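Local coordinates for protein D-ribitol-5-phosphate phosphatase (Bacteroides thetaiotaomicron, PDB 4JB3) that removes the phosphate from D-ribitol 5-phosphate and D-ribitol 1-phosphate as a magnesium-dependent phosphatase of the haloacid dehalogenase superfamily, at residues Leu71-Arg82 and Thr94-Trp102. Residues are numbered along the deposited sequence; the frame is centred on the assembly and turned at random.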
ATOM      1  N   LEU A  71       2.657  -5.053 -14.417  1.00  8.94           N
ATOM      2  CA  LEU A  71       3.173  -3.757 -13.996  1.00  8.87           C
ATOM      3  C   LEU A  71       3.539  -3.781 -12.517  1.00  7.40           C
ATOM      4  O   LEU A  71       4.632  -3.345 -12.127  1.00  9.32           O
ATOM      5  CB  LEU A  71       2.139  -2.658 -14.255  1.00  7.69           C
ATOM      6  CG  LEU A  71       2.515  -1.273 -13.724  1.00  7.42           C
ATOM      7  CD1 LEU A  71       3.649  -0.687 -14.578  1.00 10.64           C
ATOM      8  CD2 LEU A  71       1.294  -0.358 -13.676  1.00 11.06           C
ATOM      9  N   GLU A  72       2.667  -4.338 -11.687  1.00  7.33           N
ATOM     10  CA  GLU A  72       2.922  -4.328 -10.247  1.00  7.33           C
ATOM     11  C   GLU A  72       4.010  -5.313  -9.818  1.00  8.03           C
ATOM     12  O   GLU A  72       4.502  -5.243  -8.691  1.00  8.62           O
ATOM     13  CB  GLU A  72       1.617  -4.479  -9.457  1.00  7.97           C
ATOM     14  CG  GLU A  72       0.654  -3.329  -9.787  1.00  8.46           C
ATOM     15  CD  GLU A  72      -0.158  -2.839  -8.606  1.00  9.94           C
ATOM     16  OE1 GLU A  72      -0.619  -3.662  -7.777  1.00 12.72           O
ATOM     17  OE2 GLU A  72      -0.344  -1.598  -8.510  1.00 11.65           O
ATOM     18  N   GLU A  73       4.410  -6.201 -10.720  1.00  9.94           N
ATOM     19  CA  GLU A  73       5.538  -7.103 -10.451  1.00 10.40           C
ATOM     20  C   GLU A  73       6.827  -6.668 -11.142  1.00 10.00           C
ATOM     21  O   GLU A  73       7.851  -7.345 -11.034  1.00 13.69           O
ATOM     22  CB  GLU A  73       5.185  -8.538 -10.844  1.00 14.63           C
ATOM     23  CG  GLU A  73       4.119  -9.112  -9.949  1.00 13.84           C
ATOM     24  CD  GLU A  73       3.670 -10.501 -10.324  1.00 20.84           C
ATOM     25  OE1 GLU A  73       4.163 -11.063 -11.331  1.00 22.44           O
ATOM     26  OE2 GLU A  73       2.810 -11.040  -9.598  1.00 27.56           O
ATOM     27  N   GLY A  74       6.772  -5.550 -11.857  1.00 10.64           N
ATOM     28  CA  GLY A  74       7.948  -5.039 -12.537  1.00 10.13           C
ATOM     29  C   GLY A  74       8.280  -5.778 -13.819  1.00 15.08           C
ATOM     30  O   GLY A  74       9.356  -5.577 -14.380  1.00 15.81           O
ATOM     31  N   LYS A  75       7.364  -6.627 -14.284  1.00 11.07           N
ATOM     32  CA  LYS A  75       7.590  -7.393 -15.508  1.00 11.57           C
ATOM     33  C   LYS A  75       7.295  -6.550 -16.736  1.00 14.01           C
ATOM     34  O   LYS A  75       7.824  -6.810 -17.824  1.00 19.11           O
ATOM     35  CB  LYS A  75       6.750  -8.663 -15.493  1.00 14.36           C
ATOM     36  CG  LYS A  75       7.156  -9.609 -14.377  1.00 21.32           C
ATOM     37  CD  LYS A  75       6.317 -10.874 -14.370  1.00 32.31           C
ATOM     38  CE  LYS A  75       6.773 -11.817 -13.264  1.00 40.47           C
ATOM     39  NZ  LYS A  75       6.045 -13.116 -13.294  1.00 48.23           N
ATOM     40  N   LEU A  76       6.448  -5.546 -16.548  1.00 12.98           N
ATOM     41  CA  LEU A  76       6.262  -4.479 -17.520  1.00 12.96           C
ATOM     42  C   LEU A  76       6.717  -3.181 -16.876  1.00 10.31           C
ATOM     43  O   LEU A  76       6.371  -2.899 -15.721  1.00 11.41           O
ATOM     44  CB  LEU A  76       4.786  -4.332 -17.908  1.00 13.60           C
ATOM     45  CG  LEU A  76       4.145  -5.372 -18.818  1.00 15.00           C
ATOM     46  CD1 LEU A  76       2.703  -4.968 -19.091  1.00 16.24           C
ATOM     47  CD2 LEU A  76       4.917  -5.520 -20.120  1.00 19.17           C
ATOM     48  N   SER A  77       7.481  -2.381 -17.613  1.00 11.16           N
ATOM     49  CA  SER A  77       7.795  -1.030 -17.153  1.00  9.62           C
ATOM     50  C   SER A  77       6.561  -0.151 -17.261  1.00  9.64           C
ATOM     51  O   SER A  77       5.565  -0.541 -17.884  1.00  9.81           O
ATOM     52  CB  SER A  77       8.905  -0.416 -17.997  1.00 11.28           C
ATOM     53  OG  SER A  77       8.444  -0.156 -19.319  1.00 12.66           O
ATOM     54  N   ALA A  78       6.616   1.032 -16.657  1.00 10.31           N
ATOM     55  CA  ALA A  78       5.507   1.970 -16.768  1.00  8.43           C
ATOM     56  C   ALA A  78       5.171   2.256 -18.233  1.00 10.03           C
ATOM     57  O   ALA A  78       3.999   2.281 -18.621  1.00  9.54           O
ATOM     58  CB  ALA A  78       5.815   3.260 -16.028  1.00 10.44           C
ATOM     59  N   ASP A  79       6.199   2.465 -19.048  1.00 11.44           N
ATOM     60  CA  ASP A  79       6.014   2.774 -20.464  1.00  8.34           C
ATOM     61  C   ASP A  79       5.417   1.578 -21.208  1.00  9.50           C
ATOM     62  O   ASP A  79       4.525   1.738 -22.046  1.00 10.43           O
ATOM     63  CB  ASP A  79       7.366   3.162 -21.071  1.00  9.46           C
ATOM     64  CG  ASP A  79       7.243   3.856 -22.417  1.00  9.32           C
ATOM     65  OD1 ASP A  79       6.228   4.551 -22.663  1.00 12.17           O
ATOM     66  OD2 ASP A  79       8.180   3.743 -23.231  1.00 11.32           O
ATOM     67  N   GLU A  80       5.916   0.381 -20.925  1.00 10.34           N
ATOM     68  CA  GLU A  80       5.392  -0.821 -21.575  1.00 10.49           C
ATOM     69  C   GLU A  80       3.928  -1.049 -21.216  1.00  8.30           C
ATOM     70  O   GLU A  80       3.107  -1.420 -22.062  1.00 10.05           O
ATOM     71  CB  GLU A  80       6.236  -2.044 -21.197  1.00 13.99           C
ATOM     72  CG  GLU A  80       7.615  -2.060 -21.840  1.00 15.93           C
ATOM     73  CD  GLU A  80       8.470  -3.217 -21.364  1.00 26.24           C
ATOM     74  OE1 GLU A  80       8.508  -3.473 -20.140  1.00 19.35           O
ATOM     75  OE2 GLU A  80       9.111  -3.871 -22.216  1.00 31.80           O
ATOM     76  N   PHE A  81       3.593  -0.822 -19.953  1.00  8.22           N
ATOM     77  CA  PHE A  81       2.209  -0.935 -19.523  1.00  8.60           C
ATOM     78  C   PHE A  81       1.335   0.091 -20.246  1.00  7.18           C
ATOM     79  O   PHE A  81       0.238  -0.223 -20.716  1.00  9.37           O
ATOM     80  CB  PHE A  81       2.112  -0.747 -18.006  1.00  8.20           C
ATOM     81  CG  PHE A  81       0.700  -0.620 -17.506  1.00  8.57           C
ATOM     82  CD1 PHE A  81      -0.048  -1.748 -17.183  1.00  8.68           C
ATOM     83  CD2 PHE A  81       0.117   0.635 -17.357  1.00  7.93           C
ATOM     84  CE1 PHE A  81      -1.361  -1.623 -16.739  1.00  9.51           C
ATOM     85  CE2 PHE A  81      -1.183   0.763 -16.908  1.00  8.91           C
ATOM     86  CZ  PHE A  81      -1.926  -0.363 -16.599  1.00 10.96           C
ATOM     87  N   ARG A  82       1.821   1.328 -20.314  1.00  7.35           N
ATOM     88  CA  ARG A  82       1.121   2.396 -21.020  1.00  6.72           C
ATOM     89  C   ARG A  82       0.808   1.991 -22.461  1.00  9.20           C
ATOM     90  O   ARG A  82      -0.313   2.169 -22.949  1.00  9.39           O
ATOM     91  CB  ARG A  82       1.987   3.658 -21.030  1.00  8.16           C
ATOM     92  CG  ARG A  82       1.376   4.826 -21.784  1.00 10.12           C
ATOM     93  CD  ARG A  82       2.462   5.784 -22.240  1.00 13.98           C
ATOM     94  NE  ARG A  82       3.446   5.133 -23.099  1.00 13.49           N
ATOM     95  CZ  ARG A  82       3.265   4.895 -24.398  1.00 15.96           C
ATOM     96  NH1 ARG A  82       2.135   5.259 -24.996  1.00 17.10           N
ATOM     97  NH2 ARG A  82       4.212   4.293 -25.105  1.00 23.24           N
ATOM     98  N   THR A  94      -0.932   8.974 -23.067  1.00 11.76           N
ATOM     99  CA  THR A  94       0.243   9.622 -22.491  1.00 12.15           C
ATOM    100  C   THR A  94       0.515   9.051 -21.108  1.00 10.73           C
ATOM    101  O   THR A  94      -0.373   8.457 -20.472  1.00 10.50           O
ATOM    102  CB  THR A  94       0.066  11.135 -22.346  1.00 13.07           C
ATOM    103  OG1 THR A  94      -0.947  11.413 -21.368  1.00 12.91           O
ATOM    104  CG2 THR A  94      -0.277  11.778 -23.693  1.00 16.63           C
ATOM    105  N   MET A  95       1.727   9.270 -20.617  1.00 11.02           N
ATOM    106  CA  MET A  95       2.042   8.828 -19.269  1.00 10.18           C
ATOM    107  C   MET A  95       1.171   9.535 -18.251  1.00 11.28           C
ATOM    108  O   MET A  95       0.744   8.922 -17.271  1.00 10.72           O
ATOM    109  CB  MET A  95       3.524   9.059 -18.958  1.00 11.47           C
ATOM    110  CG  MET A  95       4.450   8.104 -19.691  1.00 15.40           C
ATOM    111  SD  MET A  95       4.285   6.439 -18.988  1.00 17.64           S
ATOM    112  CE  MET A  95       5.457   6.536 -17.647  1.00 26.51           C
ATOM    113  N   GLU A  96       0.889  10.814 -18.477  1.00 10.79           N
ATOM    114  CA  GLU A  96       0.140  11.571 -17.482  1.00 14.02           C
ATOM    115  C   GLU A  96      -1.303  11.092 -17.359  1.00 11.32           C
ATOM    116  O   GLU A  96      -1.835  11.016 -16.260  1.00 13.26           O
ATOM    117  CB  GLU A  96       0.193  13.071 -17.756  1.00 16.00           C
ATOM    118  CG  GLU A  96      -0.451  13.915 -16.656  1.00 21.76           C
ATOM    119  CD  GLU A  96       0.246  13.785 -15.306  1.00 32.59           C
ATOM    120  OE1 GLU A  96       1.453  13.457 -15.266  1.00 41.09           O
ATOM    121  OE2 GLU A  96      -0.420  14.025 -14.277  1.00 39.03           O
ATOM    122  N   GLU A  97      -1.944  10.754 -18.469  1.00 11.35           N
ATOM    123  CA  GLU A  97      -3.321  10.300 -18.319  1.00 10.51           C
ATOM    124  C   GLU A  97      -3.369   8.892 -17.744  1.00 11.75           C
ATOM    125  O   GLU A  97      -4.334   8.536 -17.064  1.00 11.65           O
ATOM    126  CB  GLU A  97      -4.098  10.419 -19.614  1.00 16.24           C
ATOM    127  CG  GLU A  97      -3.655   9.482 -20.677  1.00 14.53           C
ATOM    128  CD  GLU A  97      -4.359   9.775 -21.981  1.00 16.41           C
ATOM    129  OE1 GLU A  97      -3.686   9.792 -23.031  1.00 14.67           O
ATOM    130  OE2 GLU A  97      -5.595   9.994 -21.956  1.00 26.82           O
ATOM    131  N   THR A  98      -2.314   8.114 -17.974  1.00  9.44           N
ATOM    132  CA  THR A  98      -2.235   6.777 -17.399  1.00  9.62           C
ATOM    133  C   THR A  98      -2.031   6.891 -15.887  1.00  9.99           C
ATOM    134  O   THR A  98      -2.675   6.174 -15.107  1.00 11.03           O
ATOM    135  CB  THR A  98      -1.123   5.954 -18.064  1.00 10.35           C
ATOM    136  OG1 THR A  98      -1.375   5.898 -19.479  1.00 11.15           O
ATOM    137  CG2 THR A  98      -1.105   4.532 -17.504  1.00 11.97           C
ATOM    138  N   LYS A  99      -1.157   7.807 -15.478  1.00  9.73           N
ATOM    139  CA  LYS A  99      -0.949   8.087 -14.058  1.00  8.52           C
ATOM    140  C   LYS A  99      -2.250   8.539 -13.408  1.00 10.14           C
ATOM    141  O   LYS A  99      -2.604   8.055 -12.328  1.00 11.93           O
ATOM    142  CB  LYS A  99       0.125   9.152 -13.860  1.00  9.59           C
ATOM    143  CG  LYS A  99       0.358   9.522 -12.389  1.00  9.03           C
ATOM    144  CD  LYS A  99       1.487  10.529 -12.262  1.00 12.22           C
ATOM    145  CE  LYS A  99       1.615  11.026 -10.834  1.00 15.66           C
ATOM    146  NZ  LYS A  99       2.797  11.918 -10.688  1.00 18.75           N
ATOM    147  N   GLN A 100      -2.968   9.455 -14.057  1.00  8.51           N
ATOM    148  CA  GLN A 100      -4.203   9.963 -13.467  1.00 13.25           C
ATOM    149  C   GLN A 100      -5.242   8.861 -13.287  1.00 13.23           C
ATOM    150  O   GLN A 100      -5.987   8.866 -12.298  1.00 12.99           O
ATOM    151  CB  GLN A 100      -4.755  11.149 -14.258  1.00 18.20           C
ATOM    152  CG  GLN A 100      -3.894  12.403 -14.134  1.00 22.47           C
ATOM    153  CD  GLN A 100      -3.591  12.778 -12.689  1.00 31.71           C
ATOM    154  OE1 GLN A 100      -4.483  12.802 -11.840  1.00 32.02           O
ATOM    155  NE2 GLN A 100      -2.326  13.065 -12.405  1.00 33.93           N
ATOM    156  N   ALA A 101      -5.269   7.894 -14.205  1.00 10.23           N
ATOM    157  CA  ALA A 101      -6.178   6.762 -14.047  1.00  9.61           C
ATOM    158  C   ALA A 101      -5.812   5.940 -12.817  1.00  8.64           C
ATOM    159  O   ALA A 101      -6.679   5.602 -12.011  1.00 10.23           O
ATOM    160  CB  ALA A 101      -6.209   5.898 -15.305  1.00 10.57           C
ATOM    161  N   TRP A 102      -4.531   5.635 -12.652  1.00  8.95           N
ATOM    162  CA  TRP A 102      -4.072   4.947 -11.447  1.00  8.10           C
ATOM    163  C   TRP A 102      -4.425   5.686 -10.155  1.00  9.75           C
ATOM    164  O   TRP A 102      -4.798   5.060  -9.154  1.00 11.49           O
ATOM    165  CB  TRP A 102      -2.562   4.710 -11.510  1.00  8.55           C
ATOM    166  CG  TRP A 102      -2.233   3.430 -12.211  1.00  9.23           C
ATOM    167  CD1 TRP A 102      -1.693   3.292 -13.466  1.00 11.35           C
ATOM    168  CD2 TRP A 102      -2.458   2.099 -11.724  1.00 10.11           C
ATOM    169  NE1 TRP A 102      -1.555   1.958 -13.773  1.00 10.63           N
ATOM    170  CE2 TRP A 102      -2.026   1.206 -12.726  1.00 10.39           C
ATOM    171  CE3 TRP A 102      -2.983   1.577 -10.534  1.00  9.49           C
ATOM    172  CZ2 TRP A 102      -2.083  -0.173 -12.568  1.00 11.03           C
ATOM    173  CZ3 TRP A 102      -3.043   0.211 -10.380  1.00 12.16           C
ATOM    174  CH2 TRP A 102      -2.604  -0.653 -11.390  1.00 11.35           C
TER
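The indole of Trp-102 meets Phe-81, Leu-71 and Glu-72. The Phe-81 and indole five-membered rings meet obliquely, planes 47° apart, with Phe-81 CE2 3.4 Å from Trp-102 NE1, near the indole plane. Leu-71 CD2 touches both aromatics: it sits over the centre of one Phe-81 face and lies 3.6 Å from Trp-102 CZ2, a place it gains because CG is anti to the backbone N (chi1 174°). Thr-98 turns its two branches to different partners. Its CG2 abuts the Phe-81 edge in the ring plane, 3.8 Å from CE2, while OG1 faces the aliphatic part of Arg-82 and donates to the carbonyl of Thr-94, the N-cap residue of its own helix. Farther out, Met-95 folds at chi2 and chi3, bringing SD to 3.8 Å from Arg-82 CD and CE onto Ala-78 CB. The Arg-82 chain, bent at chi3, crosses Met-95 at about a right angle; its NE and NH2 both grip Asp-79 OD1, which should limit rotation of the guanidinium. At the inner end Glu-72 OE2 lies 3.7 Å from Trp-102 CZ3 but is hydrogen-bonded to Asn-133; its side chain is about 9 Å from the sodium bound at Asp-30, the probable nucleophile. Helices 78-82 and 95-102, each opened by a capping box, run nearly perpendicular (89°), consistent with the helical C1-type cap, inserted after core strand 26-29, of many HAD phosphatases.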